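Local coordinates for protein carbonic anhydrase (Trichomonas vaginalis, PDB 6Y04) that probably catalyses the reversible hydration of carbon dioxide to hydrogencarbonate, with one zinc ion bound in each subunit, at residues Ser9-Gln12 and Ala13-Ala17; Thr40-Val43 and Asn44-Glu47; Ser78-Val81 and Ser82-Leu86; Asp139-Asp142 and Asn143-Ser147. All coordinates share one frame; numbering follows the deposited sequence.

Interaction 1: residues Ser9-Gln12 and Ala13-Ala17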
ATOM      1  N   SER A   9     -21.305  10.856  -0.315  1.00 21.14           N
ATOM      2  CA  SER A   9     -22.268  11.043   0.750  1.00 21.93           C
ATOM      3  C   SER A   9     -21.567  10.958   2.107  1.00 22.50           C
ATOM      4  O   SER A   9     -21.722  11.842   2.943  1.00 23.70           O
ATOM      5  CB  SER A   9     -23.362  10.016   0.602  1.00 21.71           C
ATOM      6  OG  SER A   9     -24.389  10.248   1.543  1.00 22.99           O
ATOM      7  N   ALA A  10     -20.768   9.905   2.310  1.00 22.50           N
ATOM      8  CA  ALA A  10     -20.096   9.686   3.583  1.00 21.61           C
ATOM      9  C   ALA A  10     -19.113  10.820   3.864  1.00 21.26           C
ATOM     10  O   ALA A  10     -18.922  11.206   5.014  1.00 20.65           O
ATOM     11  CB  ALA A  10     -19.403   8.345   3.583  1.00 20.24           C
ATOM     12  N   ASN A  11     -18.490  11.343   2.804  1.00 21.43           N
ATOM     13  CA  ASN A  11     -17.511  12.405   2.953  1.00 22.36           C
ATOM     14  C   ASN A  11     -18.190  13.672   3.459  1.00 23.78           C
ATOM     15  O   ASN A  11     -17.654  14.360   4.322  1.00 25.36           O
ATOM     16  CB  ASN A  11     -16.743  12.682   1.662  1.00 22.05           C
ATOM     17  CG  ASN A  11     -15.649  13.712   1.853  1.00 20.98           C
ATOM     18  OD1 ASN A  11     -15.697  14.786   1.263  1.00 21.85           O
ATOM     19  ND2 ASN A  11     -14.667  13.403   2.682  1.00 20.20           N
ATOM     20  N   GLN A  12     -19.369  13.967   2.903  1.00 25.37           N
ATOM     21  CA  GLN A  12     -20.137  15.130   3.303  1.00 26.70           C
ATOM     22  C   GLN A  12     -20.411  15.046   4.804  1.00 27.05           C
ATOM     23  O   GLN A  12     -20.130  15.991   5.541  1.00 27.30           O
ATOM     24  CB  GLN A  12     -21.405  15.253   2.453  1.00 28.84           C
ATOM     25  CG  GLN A  12     -22.175  16.555   2.677  1.00 31.38           C
ATOM     26  CD  GLN A  12     -23.416  16.666   1.823  1.00 33.11           C
ATOM     27  OE1 GLN A  12     -23.354  16.581   0.601  1.00 32.62           O
ATOM     28  NE2 GLN A  12     -24.563  16.864   2.461  1.00 32.94           N
ATOM     29  N   ALA A  13     -20.914  13.883   5.244  1.00 25.28           N
ATOM     30  CA  ALA A  13     -21.231  13.615   6.639  1.00 23.92           C
ATOM     31  C   ALA A  13     -19.973  13.700   7.504  1.00 24.52           C
ATOM     32  O   ALA A  13     -20.045  14.116   8.665  1.00 23.96           O
ATOM     33  CB  ALA A  13     -21.879  12.258   6.764  1.00 21.92           C
ATOM     34  N   PHE A  14     -18.830  13.294   6.930  1.00 23.00           N
ATOM     35  CA  PHE A  14     -17.580  13.260   7.665  1.00 21.32           C
ATOM     36  C   PHE A  14     -17.120  14.680   7.969  1.00 21.84           C
ATOM     37  O   PHE A  14     -16.692  14.960   9.087  1.00 22.34           O
ATOM     38  CB  PHE A  14     -16.501  12.519   6.876  1.00 20.37           C
ATOM     39  CG  PHE A  14     -15.155  12.542   7.552  1.00 19.37           C
ATOM     40  CD1 PHE A  14     -14.858  11.650   8.572  1.00 19.10           C
ATOM     41  CD2 PHE A  14     -14.205  13.485   7.194  1.00 18.54           C
ATOM     42  CE1 PHE A  14     -13.628  11.692   9.212  1.00 19.60           C
ATOM     43  CE2 PHE A  14     -12.974  13.520   7.830  1.00 19.24           C
ATOM     44  CZ  PHE A  14     -12.683  12.623   8.835  1.00 19.16           C
ATOM     45  N   LEU A  15     -17.225  15.556   6.961  1.00 22.52           N
ATOM     46  CA  LEU A  15     -16.787  16.940   7.051  1.00 23.82           C
ATOM     47  C   LEU A  15     -17.672  17.714   8.021  1.00 25.12           C
ATOM     48  O   LEU A  15     -17.208  18.619   8.705  1.00 26.20           O
ATOM     49  CB  LEU A  15     -16.847  17.581   5.661  1.00 23.24           C
ATOM     50  CG  LEU A  15     -15.730  17.186   4.697  1.00 23.46           C
ATOM     51  CD1 LEU A  15     -15.951  17.812   3.330  1.00 22.99           C
ATOM     52  CD2 LEU A  15     -14.359  17.557   5.247  1.00 23.21           C
ATOM     53  N   GLU A  16     -18.956  17.364   8.049  1.00 28.42           N
ATOM     54  CA  GLU A  16     -19.913  18.001   8.937  1.00 30.48           C
ATOM     55  C   GLU A  16     -19.556  17.677  10.385  1.00 28.98           C
ATOM     56  O   GLU A  16     -19.553  18.570  11.230  1.00 28.05           O
ATOM     57  CB  GLU A  16     -21.325  17.539   8.587  1.00 33.21           C
ATOM     58  CG  GLU A  16     -22.385  18.559   8.923  1.00 39.36           C
ATOM     59  CD  GLU A  16     -23.792  18.074   8.626  1.00 45.28           C
ATOM     60  OE1 GLU A  16     -24.020  17.594   7.486  1.00 46.70           O
ATOM     61  OE2 GLU A  16     -24.653  18.163   9.538  1.00 47.14           O
ATOM     62  N   ALA A  17     -19.225  16.405  10.643  1.00 28.06           N
ATOM     63  CA  ALA A  17     -18.961  15.906  11.985  1.00 27.97           C
ATOM     64  C   ALA A  17     -17.561  16.299  12.455  1.00 28.36           C
ATOM     65  O   ALA A  17     -17.260  16.211  13.640  1.00 27.18           O
ATOM     66  CB  ALA A  17     -19.143  14.407  12.016  1.00 25.77           C
TER

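Interaction 2: residues Thr40-Val43 and Asn44-Glu47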
ATOM      1  N   THR A  40      -8.612  -6.944   3.442  1.00 15.09           N
ATOM      2  CA  THR A  40      -9.767  -6.176   3.890  1.00 15.50           C
ATOM      3  C   THR A  40      -9.859  -6.126   5.419  1.00 15.59           C
ATOM      4  O   THR A  40     -10.383  -5.163   5.969  1.00 15.71           O
ATOM      5  CB  THR A  40     -11.069  -6.707   3.274  1.00 15.45           C
ATOM      6  OG1 THR A  40     -12.035  -5.673   3.466  1.00 15.57           O
ATOM      7  CG2 THR A  40     -11.557  -8.003   3.885  1.00 14.86           C
ATOM      8  N   ARG A  41      -9.333  -7.161   6.091  1.00 15.01           N
ATOM      9  CA  ARG A  41      -9.509  -7.355   7.522  1.00 15.65           C
ATOM     10  C   ARG A  41      -8.545  -6.482   8.330  1.00 15.69           C
ATOM     11  O   ARG A  41      -8.731  -6.326   9.539  1.00 14.47           O
ATOM     12  CB  ARG A  41      -9.336  -8.839   7.876  1.00 15.69           C
ATOM     13  CG  ARG A  41     -10.500  -9.714   7.429  1.00 16.72           C
ATOM     14  CD  ARG A  41     -10.225 -11.201   7.534  1.00 16.66           C
ATOM     15  NE  ARG A  41      -9.155 -11.568   6.625  1.00 16.46           N
ATOM     16  CZ  ARG A  41      -8.714 -12.803   6.428  1.00 16.64           C
ATOM     17  NH1 ARG A  41      -9.265 -13.812   7.084  1.00 16.67           N
ATOM     18  NH2 ARG A  41      -7.722 -13.020   5.578  1.00 15.72           N
ATOM     19  N   LEU A  42      -7.511  -5.938   7.660  1.00 15.70           N
ATOM     20  CA  LEU A  42      -6.492  -5.151   8.339  1.00 15.14           C
ATOM     21  C   LEU A  42      -6.842  -3.665   8.299  1.00 15.06           C
ATOM     22  O   LEU A  42      -6.253  -2.882   9.042  1.00 14.88           O
ATOM     23  CB  LEU A  42      -5.120  -5.426   7.723  1.00 15.64           C
ATOM     24  CG  LEU A  42      -4.666  -6.887   7.747  1.00 15.86           C
ATOM     25  CD1 LEU A  42      -3.316  -7.050   7.052  1.00 15.67           C
ATOM     26  CD2 LEU A  42      -4.612  -7.420   9.170  1.00 14.86           C
ATOM     27  N   VAL A  43      -7.820  -3.295   7.463  1.00 15.32           N
ATOM     28  CA  VAL A  43      -8.268  -1.914   7.318  1.00 15.91           C
ATOM     29  C   VAL A  43      -8.963  -1.470   8.604  1.00 16.56           C
ATOM     30  O   VAL A  43      -9.926  -2.099   9.036  1.00 16.80           O
ATOM     31  CB  VAL A  43      -9.204  -1.760   6.100  1.00 16.00           C
ATOM     32  CG1 VAL A  43      -9.790  -0.353   5.980  1.00 15.08           C
ATOM     33  CG2 VAL A  43      -8.531  -2.192   4.805  1.00 14.89           C
ATOM     34  N   ASN A  44      -8.478  -0.373   9.193  1.00 17.54           N
ATOM     35  CA  ASN A  44      -8.959   0.139  10.468  1.00 19.35           C
ATOM     36  C   ASN A  44      -8.812  -0.923  11.549  1.00 18.85           C
ATOM     37  O   ASN A  44      -9.722  -1.139  12.349  1.00 18.48           O
ATOM     38  CB  ASN A  44     -10.401   0.654  10.407  1.00 21.36           C
ATOM     39  CG  ASN A  44     -10.518   1.981   9.692  1.00 24.31           C
ATOM     40  OD1 ASN A  44      -9.588   2.791   9.689  1.00 27.14           O
ATOM     41  ND2 ASN A  44     -11.671   2.216   9.093  1.00 26.03           N
ATOM     42  N   PHE A  45      -7.646  -1.572  11.567  1.00 18.72           N
ATOM     43  CA  PHE A  45      -7.430  -2.694  12.458  1.00 18.53           C
ATOM     44  C   PHE A  45      -5.952  -2.819  12.799  1.00 17.96           C
ATOM     45  O   PHE A  45      -5.574  -2.725  13.962  1.00 18.29           O
ATOM     46  CB  PHE A  45      -7.981  -3.974  11.827  1.00 18.96           C
ATOM     47  CG  PHE A  45      -8.031  -5.150  12.764  1.00 20.17           C
ATOM     48  CD1 PHE A  45      -8.908  -5.159  13.841  1.00 20.79           C
ATOM     49  CD2 PHE A  45      -7.200  -6.241  12.571  1.00 20.60           C
ATOM     50  CE1 PHE A  45      -8.962  -6.243  14.704  1.00 21.94           C
ATOM     51  CE2 PHE A  45      -7.255  -7.326  13.434  1.00 21.50           C
ATOM     52  CZ  PHE A  45      -8.135  -7.328  14.497  1.00 22.38           C
ATOM     53  N   ALA A  46      -5.124  -2.995  11.767  1.00 17.46           N
ATOM     54  CA  ALA A  46      -3.716  -3.316  11.925  1.00 17.33           C
ATOM     55  C   ALA A  46      -2.983  -2.237  12.728  1.00 17.50           C
ATOM     56  O   ALA A  46      -2.139  -2.558  13.570  1.00 17.03           O
ATOM     57  CB  ALA A  46      -3.106  -3.523  10.562  1.00 17.44           C
ATOM     58  N   GLU A  47      -3.318  -0.965  12.471  1.00 17.42           N
ATOM     59  CA  GLU A  47      -2.627   0.152  13.092  1.00 17.72           C
ATOM     60  C   GLU A  47      -2.961   0.198  14.579  1.00 17.77           C
ATOM     61  O   GLU A  47      -2.072   0.420  15.406  1.00 18.60           O
ATOM     62  CB  GLU A  47      -3.002   1.475  12.423  1.00 18.03           C
ATOM     63  CG  GLU A  47      -2.552   1.575  10.979  1.00 19.13           C
ATOM     64  CD  GLU A  47      -3.491   1.005   9.920  1.00 20.58           C
ATOM     65  OE1 GLU A  47      -4.583   0.473  10.281  1.00 19.41           O
ATOM     66  OE2 GLU A  47      -3.127   1.103   8.724  1.00 21.61           O
TER
HETATM   67  O   HOH W   1      -4.265  -1.625   8.065  1.00 29.87           O

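Interaction 3: residues Ser78-Val81 and Ser82-Leu86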
ATOM      1  N   SER A  78       8.628   3.480  -2.022  1.00 13.27           N
ATOM      2  CA  SER A  78       7.932   4.002  -0.855  1.00 13.12           C
ATOM      3  C   SER A  78       8.861   4.049   0.354  1.00 12.64           C
ATOM      4  O   SER A  78       8.827   5.008   1.119  1.00 12.83           O
ATOM      5  CB  SER A  78       6.694   3.194  -0.560  1.00 13.54           C
ATOM      6  OG  SER A  78       5.755   3.308  -1.621  1.00 13.89           O
ATOM      7  N   LEU A  79       9.699   3.020   0.503  1.00 12.17           N
ATOM      8  CA  LEU A  79      10.641   2.959   1.610  1.00 12.59           C
ATOM      9  C   LEU A  79      11.759   3.990   1.446  1.00 12.93           C
ATOM     10  O   LEU A  79      12.188   4.587   2.433  1.00 12.73           O
ATOM     11  CB  LEU A  79      11.183   1.529   1.736  1.00 12.30           C
ATOM     12  CG  LEU A  79      10.141   0.509   2.203  1.00 12.20           C
ATOM     13  CD1 LEU A  79      10.663  -0.912   2.104  1.00 12.06           C
ATOM     14  CD2 LEU A  79       9.657   0.825   3.613  1.00 11.88           C
ATOM     15  N   LEU A  80      12.207   4.209   0.199  1.00 13.36           N
ATOM     16  CA  LEU A  80      13.260   5.180  -0.073  1.00 13.76           C
ATOM     17  C   LEU A  80      12.764   6.585   0.259  1.00 13.67           C
ATOM     18  O   LEU A  80      13.477   7.367   0.888  1.00 13.96           O
ATOM     19  CB  LEU A  80      13.714   5.086  -1.537  1.00 13.70           C
ATOM     20  CG  LEU A  80      14.329   3.751  -1.957  1.00 14.05           C
ATOM     21  CD1 LEU A  80      14.560   3.692  -3.466  1.00 13.91           C
ATOM     22  CD2 LEU A  80      15.626   3.482  -1.208  1.00 14.00           C
ATOM     23  N   VAL A  81      11.532   6.884  -0.162  1.00 13.28           N
ATOM     24  CA  VAL A  81      10.917   8.168   0.119  1.00 13.80           C
ATOM     25  C   VAL A  81      10.754   8.325   1.630  1.00 14.52           C
ATOM     26  O   VAL A  81      11.048   9.386   2.179  1.00 15.28           O
ATOM     27  CB  VAL A  81       9.576   8.330  -0.625  1.00 13.73           C
ATOM     28  CG1 VAL A  81       8.870   9.618  -0.237  1.00 13.86           C
ATOM     29  CG2 VAL A  81       9.770   8.270  -2.136  1.00 13.66           C
ATOM     30  N   SER A  82      10.295   7.259   2.296  1.00 14.68           N
ATOM     31  CA  SER A  82      10.091   7.306   3.735  1.00 15.25           C
ATOM     32  C   SER A  82      11.391   7.689   4.439  1.00 16.23           C
ATOM     33  O   SER A  82      11.393   8.563   5.309  1.00 16.06           O
ATOM     34  CB  SER A  82       9.550   5.998   4.259  1.00 14.44           C
ATOM     35  OG  SER A  82       8.220   5.791   3.810  1.00 13.43           O
ATOM     36  N   ILE A  83      12.496   7.033   4.048  1.00 17.44           N
ATOM     37  CA  ILE A  83      13.753   7.189   4.767  1.00 18.67           C
ATOM     38  C   ILE A  83      14.366   8.552   4.449  1.00 19.81           C
ATOM     39  O   ILE A  83      14.682   9.322   5.355  1.00 20.00           O
ATOM     40  CB  ILE A  83      14.736   6.042   4.456  1.00 17.80           C
ATOM     41  CG1 ILE A  83      14.197   4.682   4.896  1.00 17.23           C
ATOM     42  CG2 ILE A  83      16.110   6.320   5.059  1.00 17.98           C
ATOM     43  CD1 ILE A  83      14.881   3.523   4.205  1.00 17.47           C
ATOM     44  N   TYR A  84      14.518   8.833   3.146  1.00 21.14           N
ATOM     45  CA  TYR A  84      15.366   9.916   2.672  1.00 21.15           C
ATOM     46  C   TYR A  84      14.622  11.243   2.693  1.00 21.77           C
ATOM     47  O   TYR A  84      15.201  12.262   3.056  1.00 22.57           O
ATOM     48  CB  TYR A  84      15.912   9.581   1.288  1.00 20.88           C
ATOM     49  CG  TYR A  84      16.872   8.422   1.298  1.00 20.62           C
ATOM     50  CD1 TYR A  84      18.023   8.463   2.067  1.00 21.03           C
ATOM     51  CD2 TYR A  84      16.635   7.291   0.534  1.00 20.78           C
ATOM     52  CE1 TYR A  84      18.919   7.405   2.076  1.00 21.58           C
ATOM     53  CE2 TYR A  84      17.513   6.222   0.531  1.00 20.51           C
ATOM     54  CZ  TYR A  84      18.661   6.283   1.302  1.00 21.46           C
ATOM     55  OH  TYR A  84      19.522   5.228   1.311  1.00 21.79           O
ATOM     56  N   GLU A  85      13.336  11.212   2.330  1.00 22.29           N
ATOM     57  CA  GLU A  85      12.559  12.434   2.241  1.00 22.54           C
ATOM     58  C   GLU A  85      11.837  12.698   3.564  1.00 20.87           C
ATOM     59  O   GLU A  85      11.699  13.851   3.952  1.00 20.95           O
ATOM     60  CB  GLU A  85      11.632  12.407   1.020  1.00 25.41           C
ATOM     61  CG  GLU A  85      11.413  13.783   0.398  1.00 30.83           C
ATOM     62  CD  GLU A  85      12.469  14.323  -0.574  1.00 35.43           C
ATOM     63  OE1 GLU A  85      13.543  13.692  -0.743  1.00 36.71           O
ATOM     64  OE2 GLU A  85      12.215  15.387  -1.184  1.00 38.10           O
ATOM     65  N   LEU A  86      11.419  11.645   4.282  1.00 19.27           N
ATOM     66  CA  LEU A  86      10.465  11.831   5.367  1.00 18.36           C
ATOM     67  C   LEU A  86      11.022  11.441   6.739  1.00 18.71           C
ATOM     68  O   LEU A  86      10.289  11.493   7.728  1.00 19.32           O
ATOM     69  CB  LEU A  86       9.182  11.063   5.043  1.00 17.09           C
ATOM     70  CG  LEU A  86       8.343  11.640   3.901  1.00 17.11           C
ATOM     71  CD1 LEU A  86       7.247  10.662   3.507  1.00 17.08           C
ATOM     72  CD2 LEU A  86       7.745  12.993   4.275  1.00 16.16           C
TER

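Interaction 4: residues Asp139-Asp142 and Asn143-Ser147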
ATOM      1  N   ASP A 139       4.526 -19.104   1.800  1.00 55.26           N
ATOM      2  CA  ASP A 139       4.012 -19.129   3.160  1.00 53.23           C
ATOM      3  C   ASP A 139       4.193 -17.734   3.762  1.00 53.54           C
ATOM      4  O   ASP A 139       5.198 -17.076   3.485  1.00 55.70           O
ATOM      5  CB  ASP A 139       4.640 -20.290   3.947  1.00 48.97           C
ATOM      6  CG  ASP A 139       4.917 -20.018   5.420  1.00 48.60           C
ATOM      7  OD1 ASP A 139       3.972 -19.658   6.149  1.00 49.36           O
ATOM      8  OD2 ASP A 139       6.082 -20.181   5.831  1.00 49.70           O
ATOM      9  N   PRO A 140       3.223 -17.218   4.561  1.00 50.47           N
ATOM     10  CA  PRO A 140       3.340 -15.889   5.169  1.00 44.75           C
ATOM     11  C   PRO A 140       4.625 -15.629   5.957  1.00 38.80           C
ATOM     12  O   PRO A 140       5.222 -14.562   5.807  1.00 36.28           O
ATOM     13  CB  PRO A 140       2.103 -15.795   6.080  1.00 46.82           C
ATOM     14  CG  PRO A 140       1.094 -16.719   5.429  1.00 46.45           C
ATOM     15  CD  PRO A 140       1.932 -17.855   4.875  1.00 49.42           C
ATOM     16  N   ILE A 141       5.043 -16.603   6.782  1.00 33.10           N
ATOM     17  CA  ILE A 141       6.230 -16.461   7.614  1.00 30.29           C
ATOM     18  C   ILE A 141       7.479 -16.399   6.732  1.00 29.20           C
ATOM     19  O   ILE A 141       8.369 -15.568   6.941  1.00 27.90           O
ATOM     20  CB  ILE A 141       6.313 -17.582   8.673  1.00 29.46           C
ATOM     21  CG1 ILE A 141       5.189 -17.462   9.705  1.00 29.83           C
ATOM     22  CG2 ILE A 141       7.679 -17.598   9.349  1.00 29.08           C
ATOM     23  CD1 ILE A 141       4.425 -18.747   9.942  1.00 30.77           C
ATOM     24  N   ASP A 142       7.532 -17.294   5.742  1.00 28.57           N
ATOM     25  CA  ASP A 142       8.690 -17.376   4.871  1.00 29.11           C
ATOM     26  C   ASP A 142       8.797 -16.093   4.053  1.00 28.18           C
ATOM     27  O   ASP A 142       9.900 -15.602   3.838  1.00 27.32           O
ATOM     28  CB  ASP A 142       8.736 -18.705   4.109  1.00 31.86           C
ATOM     29  CG  ASP A 142       9.674 -19.735   4.738  1.00 34.40           C
ATOM     30  OD1 ASP A 142       9.552 -20.019   5.966  1.00 32.56           O
ATOM     31  OD2 ASP A 142      10.540 -20.239   3.998  1.00 35.94           O
ATOM     32  N   ASN A 143       7.640 -15.545   3.652  1.00 26.83           N
ATOM     33  CA  ASN A 143       7.563 -14.305   2.895  1.00 26.48           C
ATOM     34  C   ASN A 143       8.071 -13.139   3.741  1.00 24.98           C
ATOM     35  O   ASN A 143       8.746 -12.252   3.221  1.00 24.46           O
ATOM     36  CB  ASN A 143       6.161 -14.033   2.333  1.00 27.25           C
ATOM     37  CG  ASN A 143       6.071 -12.702   1.608  1.00 29.53           C
ATOM     38  OD1 ASN A 143       6.623 -12.544   0.514  1.00 29.99           O
ATOM     39  ND2 ASN A 143       5.407 -11.728   2.216  1.00 29.86           N
ATOM     40  N   ILE A 144       7.735 -13.142   5.036  1.00 23.71           N
ATOM     41  CA  ILE A 144       8.201 -12.103   5.941  1.00 23.85           C
ATOM     42  C   ILE A 144       9.726 -12.162   6.015  1.00 23.83           C
ATOM     43  O   ILE A 144      10.396 -11.151   5.807  1.00 23.67           O
ATOM     44  CB  ILE A 144       7.559 -12.217   7.337  1.00 23.72           C
ATOM     45  CG1 ILE A 144       6.070 -11.868   7.323  1.00 23.79           C
ATOM     46  CG2 ILE A 144       8.312 -11.352   8.344  1.00 23.87           C
ATOM     47  CD1 ILE A 144       5.285 -12.500   8.464  1.00 23.35           C
ATOM     48  N   LYS A 145      10.256 -13.357   6.298  1.00 24.08           N
ATOM     49  CA  LYS A 145      11.688 -13.567   6.453  1.00 24.12           C
ATOM     50  C   LYS A 145      12.423 -13.140   5.183  1.00 24.22           C
ATOM     51  O   LYS A 145      13.451 -12.475   5.256  1.00 24.70           O
ATOM     52  CB  LYS A 145      11.970 -15.028   6.821  1.00 23.84           C
ATOM     53  CG  LYS A 145      11.860 -15.355   8.305  1.00 23.49           C
ATOM     54  CD  LYS A 145      11.686 -16.833   8.622  1.00 24.05           C
ATOM     55  CE  LYS A 145      11.882 -17.135  10.093  1.00 24.86           C
ATOM     56  NZ  LYS A 145      11.370 -18.474  10.478  1.00 26.47           N
ATOM     57  N   ASN A 146      11.873 -13.516   4.023  1.00 25.19           N
ATOM     58  CA  ASN A 146      12.476 -13.258   2.721  1.00 24.72           C
ATOM     59  C   ASN A 146      12.373 -11.772   2.368  1.00 22.91           C
ATOM     60  O   ASN A 146      13.287 -11.199   1.775  1.00 21.76           O
ATOM     61  CB  ASN A 146      11.870 -14.179   1.657  1.00 27.54           C
ATOM     62  CG  ASN A 146      12.648 -14.197   0.355  1.00 30.94           C
ATOM     63  OD1 ASN A 146      13.543 -15.020   0.179  1.00 33.69           O
ATOM     64  ND2 ASN A 146      12.320 -13.301  -0.566  1.00 32.00           N
ATOM     65  N   SER A 147      11.254 -11.148   2.743  1.00 20.99           N
ATOM     66  CA  SER A 147      11.033  -9.741   2.462  1.00 20.10           C
ATOM     67  C   SER A 147      11.997  -8.891   3.277  1.00 20.17           C
ATOM     68  O   SER A 147      12.594  -7.958   2.749  1.00 19.71           O
ATOM     69  CB  SER A 147       9.608  -9.358   2.722  1.00 19.08           C
ATOM     70  OG  SER A 147       8.792  -9.808   1.664  1.00 18.02           O
TER

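Interaction 1: residues Ser9-Gln12 and Ala13-Ala17
Ser-9 to Gln-12 hand their carbonyls to the amides of Ala-13 to Glu-16, four consecutive i to i+4 bonds of a regular alpha helix whose straightness varies, from 169° at the hydrogen for Ala-13 N to Ser-9 O down to 134° for Phe-14 N to Ala-10 O. On this frame the side-chain contact is carried by Asn-11 and Leu-15, one turn apart. The amide of Asn-11 stands off the helix with CG anti to N (chi1 -175°), and its OD1 lies 3.7 Å from Leu-15 CD1. Leu-15 swings its branch back along the helix, which sets CG 3.4 Å from Asn-11 O, so that one residue meets both oxygens of the other. The amide itself is engaged across the dimer: ND2 donates to Gly-173 O and Ala-49 O of the second subunit, while OD1 accepts from Val-175 N there. An asparagine, with donor and acceptor at one tip, is well suited to pairing with backbone N-H and C=O groups of the partner chain in a buried spot. Phe-14 leans CB against Ala-10 O at 3.3 Å, and the small methyl of Ala-10 lets the helix come close to Gly-51 of the second subunit. Gln-12 and Glu-16, polar and flexible, belong to the exposed side. Helix 3-17 thus lies as an N-terminal arm upon the partner chain: Phe-14 packs on Asp-48 of that subunit's helix 46-49 and Ala-10 on Gly-51 just after it, while Leu-15 rests on Thr-172, just before its strand 175-179.

Interaction 2: residues Thr40-Val43 and Asn44-Glu47
Leu-42 CB lies 4.0 Å from the Ala-46 methyl, CB, and Leu-42 CD2 lies 4.4 Å from Phe-45 CD2. The ring itself swings outward: CG is anti to the backbone N (chi1 -170°), which lays Phe-45 CD2 3.4 Å from Arg-41 O. That same carbonyl accepts from Arg-54 NE of the second subunit, whose guanidinium also makes a cation-pi contact with Phe-45, so an aromatic residue suits this place at the dimer interface. Asn-44 carries the turn with positive phi (58°), a left-handed conformation that asparagine tolerates well, and Phe-45 is the N-cap of helix 46-49. Ala-46, small enough to fit under Leu-42, sends its N-H almost straight to Leu-42 O (3.0 Å, 175°). A water modelled 2.5 Å from Leu-42 O, suspiciously short, makes a weak bond to Glu-47 OE2. Beyond the turn, the Leu-42 side chain packs on Cys-37 and is about 6 Å from the zinc ion. Arg-41 pairs in a salt bridge with Asp-39, while the protein ligands of the metal are Cys-37, His-96 and Cys-99; this is consistent with the open active site of beta-class enzymes, in which arginine holds the aspartate away from the metal.

Interaction 3: residues Ser78-Val81 and Ser82-Leu86
Ser-82 reaches back to Ser-78 O with both its N-H and its hydroxyl, each 2.9 Å away and arriving from opposite faces of the carbonyl plane. The torsion that folds OG beside its own backbone N (chi1 -69°) makes this second bond possible, and a serine can thereby be buried; OG is also hydrogen-bonded to Thr-58 OG1. Ile-83 follows with a backbone bond to Leu-79 O, the same oxygen that its CG1 approaches to 3.2 Å. Its branched chain and that of Leu-79 both pack on Ile-91, as befits aliphatic residues on the sheet-facing side. Helix 74-85 is here the connection of a beta-alpha-beta crossover, leading from strand 57-61 to the parallel strand 90-96, with strand 32-36 between them in the sheet. Tyr-84 points the same way as Leu-80, side by side with it, and brings ring atom CE2 to 3.8 Å from Leu-80 CD2. Tyrosine adds a polar end to this apolar flank: its OH is hydrogen-bonded to Leu-156 O. Glu-85 bonds through N to Val-81 O at 2.9 Å and sets CB obliquely across Val-81 CG1, while its carboxylate leads away to a weak bond with Ser-108 of the second subunit. Leu-86 N makes a weak bond to the same Val-81 O (3.1 Å), widening the last turn toward pi geometry; its CD1 comes within 4.2 Å of Val-81 CG1, and the side chain packs on Met-38 of the second subunit.

Interaction 4: residues Asp139-Asp142 and Asn143-Ser147
Ile-141 carries CG2 anti to its backbone N, with CG1 folded beside that N (chi1 -67°), while Lys-145 has CG beside its own backbone N (chi1 -84°) and then runs out extended, passing the CG2 branch of Ile-141. The two lie side by side, one turn apart, pointing the same way. Ile-141 CG2 touches the lysine chain at CD and at its end, NZ, 4.0 Å away. A long aliphatic stem tipped with charge suits this exposed place: the stem passes the isoleucine's CG2, and the side chain packs on Ile-178 and Ile-179 of strand 175-179. Asp-142 OD1 stays 5.1 Å from Lys-145 NZ, too far for a salt bridge, although the opposite charges may still attract. Ile-144 presses CG1 to 3.2 Å from Pro-140 O, whose regular partner is Ile-144 N. Asp-139 is the N-cap of helix 140-152. It accepts from Asp-142 N through OD2 (3.2 Å), met from above the carboxylate plane, and more weakly from Ile-141 N through OD1 (3.3 Å). Its negative charge probably also interacts favourably with the helix's N-terminal end. Proline is at home in the next position, where no N-H is needed by the helix. Further on, Asn-143 O receives two bonds from Ser-147, N at 2.8 Å and OG at 2.9 Å, from opposite faces of its plane. This hydroxyl is bonded to Ile-67 N as well, and Asn-143 ND2 makes a weak bond to Gly-64 O. At the other end Pro-140 packs on Thr-102 and lies about 4 Å, side chain to side chain, from the zinc ligand Cys-99.

How the interactions relate
From the N terminus the four contacts follow in series; each spans a helical turn or two, or a helix start, so none closes a long loop and none nests in or crosses another. Interactions 1, 2 and 3 all meet the second subunit; interaction 4 does not. Interaction 1 lies on helix 3-17. Interaction 2 leads from strand 32-36 into helix 46-49 beside the zinc, its centre 21 Å from that of interaction 1. Interaction 3 lies on the connection between strands 57-61 and 90-96. Interaction 4 opens helix 140-152 near the metal; its nearest atoms come about 10 Å from interaction 2 and about 7 Å from interaction 3.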